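Local coordinates for protein exotoxin 3 (Staphylococcus aureus, PDB 2Z8L) that binds sialylated glycans such as sialyl Lewis X, as a superantigen-like toxin built from an OB-fold domain and a beta-grasp domain, at residues A[109-113]-A[197-203]; A[60-65]-A[188-192]; A[35-40]-A[69-75]. One frame throughout, in Å; residues are numbered along the deposited sequence.

Interaction 1 of 3, residues A[109-113]-A[197-203]. Unlike the reference sequence in segment 109-113: Asn-111 (reference Ser). Unlike the reference sequence in segment 197-203: Met-203 (reference Ile).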
loop_
_atom_site.group_PDB
_atom_site.type_symbol
_atom_site.label_atom_id
_atom_site.label_comp_id
_atom_site.label_asym_id
_atom_site.label_seq_id
_atom_site.Cartn_x
_atom_site.Cartn_y
_atom_site.Cartn_z
ATOM N N TYR A 109 7.074 13.656 10.154
ATOM C CA TYR A 109 7.315 12.891 8.929
ATOM C C TYR A 109 8.770 12.976 8.466
ATOM O O TYR A 109 9.451 13.996 8.655
ATOM C CB TYR A 109 6.380 13.317 7.805
ATOM C CG TYR A 109 6.264 14.768 7.619
ATOM C CD1 TYR A 109 7.183 15.482 6.904
ATOM C CD2 TYR A 109 5.220 15.434 8.195
ATOM C CE1 TYR A 109 7.019 16.899 6.733
ATOM C CE2 TYR A 109 5.025 16.830 8.011
ATOM C CZ TYR A 109 5.959 17.549 7.313
ATOM O OH TYR A 109 5.757 18.926 7.177
ATOM N N LEU A 110 9.262 11.914 7.855
ATOM C CA LEU A 110 10.653 11.899 7.442
ATOM C C LEU A 110 10.892 12.259 6.008
ATOM O O LEU A 110 12.054 12.432 5.602
ATOM C CB LEU A 110 11.336 10.585 7.828
ATOM C CG LEU A 110 10.707 9.282 7.487
ATOM C CD1 LEU A 110 10.532 9.052 5.933
ATOM C CD2 LEU A 110 11.462 8.076 8.104
ATOM N N ASN A 111 9.818 12.428 5.236
ATOM C CA ASN A 111 9.937 12.882 3.851
ATOM C C ASN A 111 8.571 13.428 3.443
ATOM O O ASN A 111 7.557 12.949 3.914
ATOM C CB ASN A 111 10.359 11.668 2.984
ATOM C CG ASN A 111 10.779 11.999 1.572
ATOM O OD1 ASN A 111 11.040 13.147 1.218
ATOM N ND2 ASN A 111 10.911 10.926 0.749
ATOM N N ALA A 112 8.564 14.426 2.561
ATOM C CA ALA A 112 7.318 15.088 2.115
ATOM C C ALA A 112 7.405 15.309 0.602
ATOM O O ALA A 112 7.381 16.455 0.122
ATOM C CB ALA A 112 7.107 16.387 2.825
ATOM N N PRO A 113 7.472 14.215 -0.140
ATOM C CA PRO A 113 7.551 14.363 -1.612
ATOM C C PRO A 113 6.330 15.104 -2.159
ATOM O O PRO A 113 5.232 14.930 -1.667
ATOM C CB PRO A 113 7.575 12.916 -2.121
ATOM C CG PRO A 113 6.982 12.085 -0.966
ATOM C CD PRO A 113 7.412 12.805 0.282
ATOM N N GLY A 197 11.189 4.675 2.024
ATOM C CA GLY A 197 10.455 5.910 2.155
ATOM C C GLY A 197 11.248 7.204 2.105
ATOM O O GLY A 197 10.751 8.216 1.566
ATOM N N ARG A 198 12.495 7.167 2.605
ATOM C CA ARG A 198 13.374 8.340 2.619
ATOM C C ARG A 198 13.831 8.750 1.210
ATOM O O ARG A 198 14.286 9.881 1.016
ATOM C CB ARG A 198 14.548 8.079 3.528
ATOM C CG ARG A 198 14.170 7.994 4.974
ATOM C CD ARG A 198 15.206 7.330 5.832
ATOM N NE ARG A 198 15.485 5.972 5.429
ATOM C CZ ARG A 198 16.303 5.171 6.099
ATOM N NH1 ARG A 198 16.871 5.576 7.233
ATOM N NH2 ARG A 198 16.526 3.954 5.631
ATOM N N ASN A 199 13.756 7.821 0.261
ATOM C CA ASN A 199 14.317 8.025 -1.048
ATOM C C ASN A 199 13.279 8.330 -2.127
ATOM O O ASN A 199 13.613 8.399 -3.313
ATOM C CB ASN A 199 15.147 6.815 -1.477
ATOM C CG ASN A 199 16.447 6.675 -0.702
ATOM O OD1 ASN A 199 16.888 7.589 -0.019
ATOM N ND2 ASN A 199 17.039 5.506 -0.791
ATOM N N ILE A 200 12.009 8.475 -1.767
ATOM C CA ILE A 200 11.026 8.901 -2.731
ATOM C C ILE A 200 11.273 10.368 -3.029
ATOM O O ILE A 200 11.403 11.203 -2.104
ATOM C CB ILE A 200 9.582 8.696 -2.182
ATOM C CG1 ILE A 200 9.318 7.231 -1.916
ATOM C CG2 ILE A 200 8.539 9.243 -3.173
ATOM C CD1 ILE A 200 8.018 6.922 -1.151
ATOM N N GLU A 201 11.319 10.703 -4.311
ATOM C CA GLU A 201 11.503 12.090 -4.740
ATOM C C GLU A 201 10.180 12.814 -4.958
ATOM O O GLU A 201 10.013 13.954 -4.550
ATOM C CB GLU A 201 12.343 12.139 -6.023
ATOM C CG GLU A 201 12.618 13.563 -6.583
ATOM C CD GLU A 201 13.179 14.588 -5.579
ATOM O OE1 GLU A 201 13.819 14.221 -4.560
ATOM O OE2 GLU A 201 13.001 15.815 -5.839
ATOM N N LYS A 202 9.272 12.178 -5.688
ATOM C CA LYS A 202 8.060 12.814 -6.139
ATOM C C LYS A 202 7.073 11.738 -6.594
ATOM O O LYS A 202 7.447 10.593 -6.838
ATOM C CB LYS A 202 8.393 13.753 -7.275
ATOM C CG LYS A 202 7.259 14.179 -8.103
ATOM C CD LYS A 202 7.671 15.158 -9.157
ATOM C CE LYS A 202 8.765 14.633 -10.074
ATOM N NZ LYS A 202 8.789 15.482 -11.332
ATOM N N MET A 203 5.782 12.054 -6.610
ATOM C CA MET A 203 4.782 11.145 -7.107
ATOM C C MET A 203 3.927 11.935 -8.071
ATOM O O MET A 203 3.788 13.166 -7.930
ATOM C CB MET A 203 3.970 10.610 -5.955
ATOM C CG MET A 203 4.915 9.955 -4.982
ATOM S SD MET A 203 4.150 9.256 -3.600
ATOM C CE MET A 203 3.375 10.672 -2.957
HETATM O O HOH W 1 11.158 14.091 -1.405
#

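Interaction 2 of 3, residues A[60-65]-A[188-192]. Unlike the reference sequence in segment 188-192: Pro-188 (reference Thr), His-189 (reference Asn). With SIA (N-acetyl-alpha-neuraminic acid), chain B; NAG (2-acetamido-2-deoxy-beta-D-glucopyranose), chain C; GAL (beta-D-galactopyranose), chain D.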
loop_
_atom_site.group_PDB
_atom_site.type_symbol
_atom_site.label_atom_id
_atom_site.label_comp_id
_atom_site.label_asym_id
_atom_site.label_seq_id
_atom_site.Cartn_x
_atom_site.Cartn_y
_atom_site.Cartn_z
ATOM N N GLN A 60 -0.916 -13.087 3.570
ATOM C CA GLN A 60 -0.224 -13.824 2.532
ATOM C C GLN A 60 0.962 -13.021 2.053
ATOM O O GLN A 60 0.829 -11.787 1.822
ATOM C CB GLN A 60 -1.140 -14.130 1.368
ATOM C CG GLN A 60 -0.469 -15.112 0.413
ATOM C CD GLN A 60 -1.365 -15.614 -0.675
ATOM O OE1 GLN A 60 -2.562 -15.327 -0.693
ATOM N NE2 GLN A 60 -0.785 -16.333 -1.620
ATOM N N ILE A 61 2.106 -13.685 1.915
ATOM C CA ILE A 61 3.381 -13.060 1.531
ATOM C C ILE A 61 3.722 -13.433 0.097
ATOM O O ILE A 61 3.521 -14.595 -0.321
ATOM C CB ILE A 61 4.520 -13.581 2.435
ATOM C CG1 ILE A 61 4.154 -13.413 3.907
ATOM C CG2 ILE A 61 5.806 -12.889 2.103
ATOM C CD1 ILE A 61 3.803 -12.012 4.233
ATOM N N PHE A 62 4.256 -12.476 -0.670
ATOM C CA PHE A 62 4.504 -12.657 -2.078
ATOM C C PHE A 62 5.919 -12.237 -2.442
ATOM O O PHE A 62 6.604 -11.510 -1.694
ATOM C CB PHE A 62 3.551 -11.783 -2.892
ATOM C CG PHE A 62 2.096 -12.090 -2.700
ATOM C CD1 PHE A 62 1.342 -11.437 -1.759
ATOM C CD2 PHE A 62 1.506 -13.093 -3.451
ATOM C CE1 PHE A 62 -0.006 -11.741 -1.593
ATOM C CE2 PHE A 62 0.146 -13.383 -3.307
ATOM C CZ PHE A 62 -0.592 -12.695 -2.413
ATOM N N GLY A 63 6.373 -12.712 -3.584
ATOM C CA GLY A 63 7.566 -12.185 -4.191
ATOM C C GLY A 63 8.807 -12.549 -3.443
ATOM O O GLY A 63 8.867 -13.548 -2.738
ATOM N N LYS A 64 9.840 -11.751 -3.587
ATOM C CA LYS A 64 11.068 -12.092 -2.869
ATOM C C LYS A 64 10.988 -11.797 -1.350
ATOM O O LYS A 64 11.882 -12.184 -0.600
ATOM C CB LYS A 64 12.304 -11.520 -3.579
ATOM C CG LYS A 64 12.356 -10.007 -3.682
ATOM C CD LYS A 64 13.014 -9.542 -4.968
ATOM C CE LYS A 64 14.221 -10.400 -5.359
ATOM N NZ LYS A 64 15.100 -9.726 -6.353
ATOM N N ASP A 65 9.887 -11.178 -0.878
ATOM C CA ASP A 65 9.625 -11.083 0.590
ATOM C C ASP A 65 9.492 -12.480 1.208
ATOM O O ASP A 65 9.601 -12.643 2.417
ATOM C CB ASP A 65 8.343 -10.257 0.886
ATOM C CG ASP A 65 8.317 -9.624 2.324
ATOM O OD1 ASP A 65 9.377 -9.086 2.774
ATOM O OD2 ASP A 65 7.215 -9.630 2.985
ATOM N N PRO A 188 -1.921 -8.621 -6.764
ATOM C CA PRO A 188 -1.541 -9.252 -5.499
ATOM C C PRO A 188 -0.055 -9.603 -5.385
ATOM O O PRO A 188 0.528 -9.341 -4.370
ATOM C CB PRO A 188 -2.394 -10.494 -5.490
ATOM C CG PRO A 188 -3.621 -10.050 -6.111
ATOM C CD PRO A 188 -3.136 -9.260 -7.299
ATOM N N HIS A 189 0.553 -10.063 -6.467
ATOM C CA HIS A 189 1.965 -10.424 -6.402
ATOM C C HIS A 189 2.915 -9.266 -6.181
ATOM O O HIS A 189 4.131 -9.535 -5.988
ATOM C CB HIS A 189 2.351 -11.221 -7.631
ATOM C CG HIS A 189 1.931 -12.653 -7.538
ATOM N ND1 HIS A 189 2.817 -13.678 -7.304
ATOM C CD2 HIS A 189 0.700 -13.212 -7.558
ATOM C CE1 HIS A 189 2.148 -14.813 -7.213
ATOM N NE2 HIS A 189 0.860 -14.560 -7.364
ATOM N N ARG A 190 2.408 -8.014 -6.284
ATOM C CA ARG A 190 3.189 -6.823 -5.990
ATOM C C ARG A 190 2.939 -6.325 -4.562
ATOM O O ARG A 190 3.566 -5.367 -4.128
ATOM C CB ARG A 190 2.875 -5.680 -6.943
ATOM C CG ARG A 190 3.272 -6.053 -8.325
ATOM C CD ARG A 190 2.811 -5.029 -9.342
ATOM N NE ARG A 190 3.574 -3.781 -9.271
ATOM C CZ ARG A 190 3.151 -2.568 -9.701
ATOM N NH1 ARG A 190 1.953 -2.398 -10.188
ATOM N NH2 ARG A 190 3.955 -1.542 -9.600
ATOM N N MET A 191 2.054 -7.002 -3.827
ATOM C CA MET A 191 1.619 -6.366 -2.577
ATOM C C MET A 191 2.573 -6.560 -1.422
ATOM O O MET A 191 2.383 -5.951 -0.360
ATOM C CB MET A 191 0.238 -6.808 -2.201
ATOM C CG MET A 191 -0.739 -5.788 -2.707
ATOM S SD MET A 191 -2.305 -6.330 -2.450
ATOM C CE MET A 191 -3.291 -5.335 -3.575
ATOM N N SER A 192 3.630 -7.319 -1.632
ATOM C CA SER A 192 4.736 -7.434 -0.688
ATOM C C SER A 192 5.967 -6.555 -0.985
ATOM O O SER A 192 6.891 -6.471 -0.184
ATOM C CB SER A 192 5.162 -8.893 -0.532
ATOM O OG SER A 192 4.182 -9.645 0.201
HETATM C C1 SIA B . 6.851 -0.101 -13.067
HETATM C C2 SIA B . 7.725 -1.280 -13.507
HETATM C C3 SIA B . 8.996 -0.817 -14.220
HETATM C C4 SIA B . 9.974 -0.170 -13.245
HETATM C C5 SIA B . 10.283 -1.081 -12.044
HETATM C C6 SIA B . 8.944 -1.492 -11.416
HETATM C C7 SIA B . 9.024 -2.450 -10.234
HETATM C C8 SIA B . 7.629 -2.966 -9.847
HETATM C C9 SIA B . 7.555 -3.680 -8.519
HETATM C C10 SIA B . 12.219 -0.721 -10.566
HETATM C C11 SIA B . 12.874 0.205 -9.575
HETATM N N5 SIA B . 11.071 -0.307 -11.080
HETATM O O1A SIA B . 6.228 -0.276 -11.996
HETATM O O1B SIA B . 6.733 0.940 -13.762
HETATM O O4 SIA B . 11.191 0.234 -13.955
HETATM O O6 SIA B . 8.159 -2.123 -12.436
HETATM O O7 SIA B . 9.792 -3.599 -10.593
HETATM O O8 SIA B . 6.766 -1.814 -9.865
HETATM O O9 SIA B . 6.260 -4.231 -8.241
HETATM O O10 SIA B . 12.671 -1.820 -10.879
HETATM C C1 NAG C . 3.365 -9.706 -12.072
HETATM C C2 NAG C . 2.301 -8.979 -12.929
HETATM C C3 NAG C . 2.908 -7.918 -13.841
HETATM C C4 NAG C . 3.853 -7.007 -13.059
HETATM C C5 NAG C . 4.829 -7.902 -12.285
HETATM C C6 NAG C . 5.921 -7.224 -11.467
HETATM C C7 NAG C . 0.276 -10.274 -13.439
HETATM C C8 NAG C . -0.336 -11.240 -14.434
HETATM N N2 NAG C . 1.518 -9.895 -13.726
HETATM O O1 NAG C . 2.745 -10.615 -11.170
HETATM O O3 NAG C . 1.882 -7.169 -14.516
HETATM O O4 NAG C . 4.510 -6.197 -14.034
HETATM O O5 NAG C . 4.098 -8.705 -11.359
HETATM O O6 NAG C . 5.406 -6.201 -10.667
HETATM O O7 NAG C . -0.370 -9.878 -12.462
HETATM C C1 GAL D . 4.538 -4.788 -13.697
HETATM C C2 GAL D . 5.758 -4.195 -14.382
HETATM C C3 GAL D . 5.836 -2.734 -13.949
HETATM C C4 GAL D . 4.536 -2.014 -14.321
HETATM C C5 GAL D . 3.318 -2.719 -13.712
HETATM C C6 GAL D . 2.006 -2.075 -14.102
HETATM O O2 GAL D . 6.896 -4.915 -13.912
HETATM O O3 GAL D . 6.989 -2.061 -14.476
HETATM O O4 GAL D . 4.421 -2.011 -15.724
HETATM O O5 GAL D . 3.341 -4.109 -14.098
HETATM O O6 GAL D . 0.865 -2.766 -13.619
HETATM O O HOH W 2 4.617 -8.644 2.675
#

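Interaction 3 of 3, residues A[35-40]-A[69-75]. Unlike the reference sequence in segment 69-75: Leu-69 (reference Ile), Thr-71 (reference Lys).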
loop_
_atom_site.group_PDB
_atom_site.type_symbol
_atom_site.label_atom_id
_atom_site.label_comp_id
_atom_site.label_asym_id
_atom_site.label_seq_id
_atom_site.Cartn_x
_atom_site.Cartn_y
_atom_site.Cartn_z
ATOM N N VAL A 35 4.465 -5.734 15.562
ATOM C CA VAL A 35 3.855 -7.031 15.816
ATOM C C VAL A 35 4.825 -8.165 15.446
ATOM O O VAL A 35 5.756 -7.977 14.669
ATOM C CB VAL A 35 2.477 -7.125 15.165
ATOM C CG1 VAL A 35 1.518 -6.117 15.859
ATOM C CG2 VAL A 35 2.575 -6.861 13.746
ATOM N N THR A 36 4.608 -9.341 16.049
ATOM C CA THR A 36 5.430 -10.505 15.783
ATOM C C THR A 36 4.642 -11.473 14.926
ATOM O O THR A 36 3.545 -11.877 15.304
ATOM C CB THR A 36 5.894 -11.193 17.093
ATOM O OG1 THR A 36 6.616 -10.234 17.883
ATOM C CG2 THR A 36 6.791 -12.340 16.795
ATOM N N GLY A 37 5.206 -11.763 13.760
ATOM C CA GLY A 37 4.620 -12.641 12.737
ATOM C C GLY A 37 5.291 -13.988 12.748
ATOM O O GLY A 37 6.500 -14.084 12.881
ATOM N N TYR A 38 4.480 -15.029 12.589
ATOM C CA TYR A 38 4.958 -16.391 12.507
ATOM C C TYR A 38 4.778 -16.912 11.106
ATOM O O TYR A 38 3.686 -16.904 10.558
ATOM C CB TYR A 38 4.235 -17.259 13.519
ATOM C CG TYR A 38 4.648 -16.858 14.919
ATOM C CD1 TYR A 38 5.705 -17.469 15.559
ATOM C CD2 TYR A 38 4.003 -15.822 15.571
ATOM C CE1 TYR A 38 6.074 -17.082 16.850
ATOM C CE2 TYR A 38 4.375 -15.410 16.803
ATOM C CZ TYR A 38 5.418 -16.039 17.460
ATOM O OH TYR A 38 5.786 -15.628 18.751
ATOM N N ARG A 39 5.862 -17.414 10.558
ATOM C CA ARG A 39 5.902 -17.814 9.166
ATOM C C ARG A 39 5.552 -19.263 8.938
ATOM O O ARG A 39 5.977 -20.140 9.679
ATOM C CB ARG A 39 7.305 -17.576 8.630
ATOM C CG ARG A 39 7.383 -17.717 7.166
ATOM C CD ARG A 39 8.791 -17.437 6.654
ATOM N NE ARG A 39 9.782 -18.205 7.396
ATOM C CZ ARG A 39 9.942 -19.527 7.335
ATOM N NH1 ARG A 39 9.191 -20.278 6.519
ATOM N NH2 ARG A 39 10.873 -20.103 8.098
ATOM N N TYR A 40 4.789 -19.541 7.894
ATOM C CA TYR A 40 4.579 -20.894 7.461
ATOM C C TYR A 40 4.081 -20.947 6.025
ATOM O O TYR A 40 3.826 -19.917 5.399
ATOM C CB TYR A 40 3.591 -21.570 8.391
ATOM C CG TYR A 40 2.204 -21.037 8.280
ATOM C CD1 TYR A 40 1.837 -19.876 8.921
ATOM C CD2 TYR A 40 1.261 -21.697 7.521
ATOM C CE1 TYR A 40 0.543 -19.394 8.819
ATOM C CE2 TYR A 40 -0.022 -21.242 7.424
ATOM C CZ TYR A 40 -0.374 -20.089 8.072
ATOM O OH TYR A 40 -1.662 -19.652 7.933
ATOM N N LEU A 69 11.686 -12.980 4.938
ATOM C CA LEU A 69 11.111 -13.676 6.091
ATOM C C LEU A 69 11.416 -15.175 5.906
ATOM O O LEU A 69 10.639 -15.901 5.287
ATOM C CB LEU A 69 9.594 -13.437 6.196
ATOM C CG LEU A 69 9.015 -12.030 6.472
ATOM C CD1 LEU A 69 9.724 -11.271 7.588
ATOM C CD2 LEU A 69 9.002 -11.207 5.207
ATOM N N LYS A 70 12.572 -15.611 6.415
ATOM C CA LYS A 70 13.007 -17.019 6.306
ATOM C C LYS A 70 13.219 -17.643 7.692
ATOM O O LYS A 70 13.801 -18.727 7.827
ATOM C CB LYS A 70 14.301 -17.131 5.493
ATOM C CG LYS A 70 15.487 -16.334 6.078
ATOM C CD LYS A 70 16.621 -16.188 5.058
ATOM C CE LYS A 70 17.268 -14.804 5.122
ATOM N NZ LYS A 70 18.188 -14.594 3.957
ATOM N N THR A 71 12.739 -16.953 8.718
ATOM C CA THR A 71 12.754 -17.480 10.062
ATOM C C THR A 71 11.311 -17.690 10.531
ATOM O O THR A 71 10.406 -17.039 10.049
ATOM C CB THR A 71 13.517 -16.530 11.006
ATOM O OG1 THR A 71 13.355 -16.970 12.365
ATOM C CG2 THR A 71 13.037 -15.124 10.874
ATOM N N ARG A 72 11.105 -18.605 11.468
ATOM C CA ARG A 72 9.763 -18.888 11.974
ATOM C C ARG A 72 9.170 -17.667 12.677
ATOM O O ARG A 72 8.072 -17.236 12.327
ATOM C CB ARG A 72 9.811 -20.090 12.913
ATOM C CG ARG A 72 8.586 -20.302 13.760
ATOM C CD ARG A 72 7.312 -20.485 12.953
ATOM N NE ARG A 72 6.244 -21.026 13.819
ATOM C CZ ARG A 72 4.985 -21.230 13.427
ATOM N NH1 ARG A 72 4.621 -20.981 12.179
ATOM N NH2 ARG A 72 4.096 -21.719 14.277
ATOM N N LYS A 73 9.902 -17.100 13.643
ATOM C CA LYS A 73 9.403 -16.001 14.503
ATOM C C LYS A 73 10.018 -14.709 13.993
ATOM O O LYS A 73 11.229 -14.613 13.927
ATOM C CB LYS A 73 9.765 -16.224 15.970
ATOM C CG LYS A 73 9.280 -15.151 16.945
ATOM C CD LYS A 73 9.563 -15.519 18.384
ATOM C CE LYS A 73 9.113 -14.464 19.339
ATOM N NZ LYS A 73 9.026 -14.979 20.744
ATOM N N ASN A 74 9.176 -13.717 13.698
ATOM C CA ASN A 74 9.596 -12.460 13.056
ATOM C C ASN A 74 9.057 -11.278 13.863
ATOM O O ASN A 74 7.978 -10.753 13.590
ATOM C CB ASN A 74 9.085 -12.388 11.645
ATOM C CG ASN A 74 9.644 -13.462 10.777
ATOM O OD1 ASN A 74 10.722 -13.302 10.222
ATOM N ND2 ASN A 74 8.981 -14.618 10.754
ATOM N N PRO A 75 9.822 -10.819 14.852
ATOM C CA PRO A 75 9.378 -9.678 15.638
ATOM C C PRO A 75 9.577 -8.321 14.942
ATOM O O PRO A 75 10.290 -8.248 13.937
ATOM C CB PRO A 75 10.245 -9.767 16.896
ATOM C CG PRO A 75 11.451 -10.503 16.449
ATOM C CD PRO A 75 11.109 -11.370 15.317
#

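Interaction 1 of 3, residues A[109-113]-A[197-203]
The chain around Asn-111 and Pro-113 runs beside the 3-10 turn 197-199 and the first residues of strand 200-207, with CA atoms 5.8 Å apart at Asn-111 and Arg-198 and closing to 4.8 Å at Pro-113 and Lys-202. The contact belongs to the beta-grasp fold: 109-113 leads into strand 114-121, which pairs in parallel with strand 200-207. Both segments carry a classic beta bulge, Leu-110 and Asn-111 opposite Ile-134, and Glu-201 and Lys-202 opposite Ile-171.

Asn-111, which differs from the reference sequence, bridges turn and strand with one amide nitrogen. Its ND2 donates to Gly-197 O at 2.8 Å and to Ile-200 O at 2.9 Å. Both bonds are nearly straight (164° and 166°), and both acceptors lie close to the amide plane, so the pair fixes the rotation of the carboxamide. With CG anti to the backbone N (chi1 -169°), the group is carried across to the two carbonyls. Water 1 lies within hydrogen-bonding distance of both Asn-111 OD1 (2.8 Å) and Ile-200 O, and can bridge them.

Apolar contacts flank this bridge. Leu-110 lays CD1 against the aliphatic part of Arg-198, 3.9 Å from its CG, while the guanidinium of Arg-198 turns to a salt bridge with Asp-196. Toward helix 141-155, Ile-200 also packs on Leu-144 and Met-203 on Leu-148. On the strand side, the Pro-113 ring meets Ile-200 obliquely, its CG 3.9 Å from Ile-200 CG2, and its CB lies 3.6 Å from Glu-201 O.

Interaction 2 of 3, residues A[60-65]-A[188-192]
The type II' turn from Phe-62 to Asp-65 meets segment 188-192 at Ser-192, the backbones coming closest at Phe-62 and Ser-192, whose CA atoms are 5.4 Å apart. Phe-62 N donates to Ser-192 OG at 3.0 Å. Because OG lies beside the serine's own backbone N (chi1 -72°), the hydroxyl is turned onto the amide of the other domain. It also shares water 2 with Asp-65, the water donating to OD2, while Asp-65 CB packs 3.7 Å from Ser-192 CB.

The Phe-62 ring lies against the 3-10 turn 188-190. Pro-188 O sits over one face, 3.4 Å from CD1 and offset toward the rim, and the same carbonyl accepts the backbone bond from Met-191 N. The His-189 ring receives an edge of Phe-62: CD2 stands over the centre of the imidazole face, in an edge-to-face pair with centroids 5.1 Å apart and planes at 56°.

On the glycan side of this turn, Arg-190 NE donates to O9 of the sialic acid at 2.9 Å in a nearly straight bond (170°), and NH2 reaches O8 at 2.8 Å. Galactose C5 lies over one guanidinium face. Thr-179 O and Gln-187 OE1 take further Arg-190 hydrogens, holding the group in place within the sialyl Lewis X site.

The contact therefore joins the two domains: strand 55-61 of the OB fold and its neighbour strand 92-100, which bonds Gln-60 and Met-191, face the glycan-binding loop between strands 177-181 and 194-196.

Interaction 3 of 3, residues A[35-40]-A[69-75]
An antiparallel edge pairing of the OB-fold sheet joins strand 35-42 to the short strand 73-75, their segment axes 4.5 Å apart at 160°. Gly-37 and Asn-74 form the hydrogen-bonded pair, with Gly-37 N to Asn-74 O at 3.0 Å and Asn-74 N to Gly-37 O at 2.8 Å. Tyr-38 and Lys-73 follow as the non-hydrogen-bonded pair, and Arg-39 N then bonds Arg-72 O.

Just before strand 73-75, two arginine side chains bind backbone carbonyls across the contact. Bent at chi2 (59°), Arg-72 folds back so that NH1 donates to Arg-39 O at 3.0 Å, an acceptor in the guanidinium plane; Tyr-38 CB lies over one guanidinium face. Arg-39 bends at chi3 and sends NE to Thr-71 O at 3.0 Å. Asn-74 ND2 reaches that same oxygen at 2.9 Å from the other face of its plane, gripping it from both sides.

Alongside, the extended Lys-73 runs with the Tyr-38 ring, CG 3.7 Å from CE1. Strand 45-52, which pairs with strand 35-42, adds Leu-48, on which Arg-39 and Asn-74 pack. This antiparallel pairing is part of the curled sheet of the OB-fold domain.

How the interactions relate
Interactions 2 and 3, with centres about 15 Å apart, reach the same curled OB-fold sheet. Their segments adjoin in sequence through helix 65-68. Interaction 1 lies at the beta-grasp sheet, about 23 Å between centres from interaction 2 and about 28 Å from interaction 3, without touching either. Along the chain, interaction 3 closes before interaction 1 opens, whereas interaction 2 crosses both. Only interaction 2 pairs a segment of the OB-fold range with one of the beta-grasp range, linking the two domains beside the glycan pocket; interaction 1 joins the lead-in of strand 114-121 to the start of central strand 200-207, and interaction 3 pairs two strands of the OB-fold sheet.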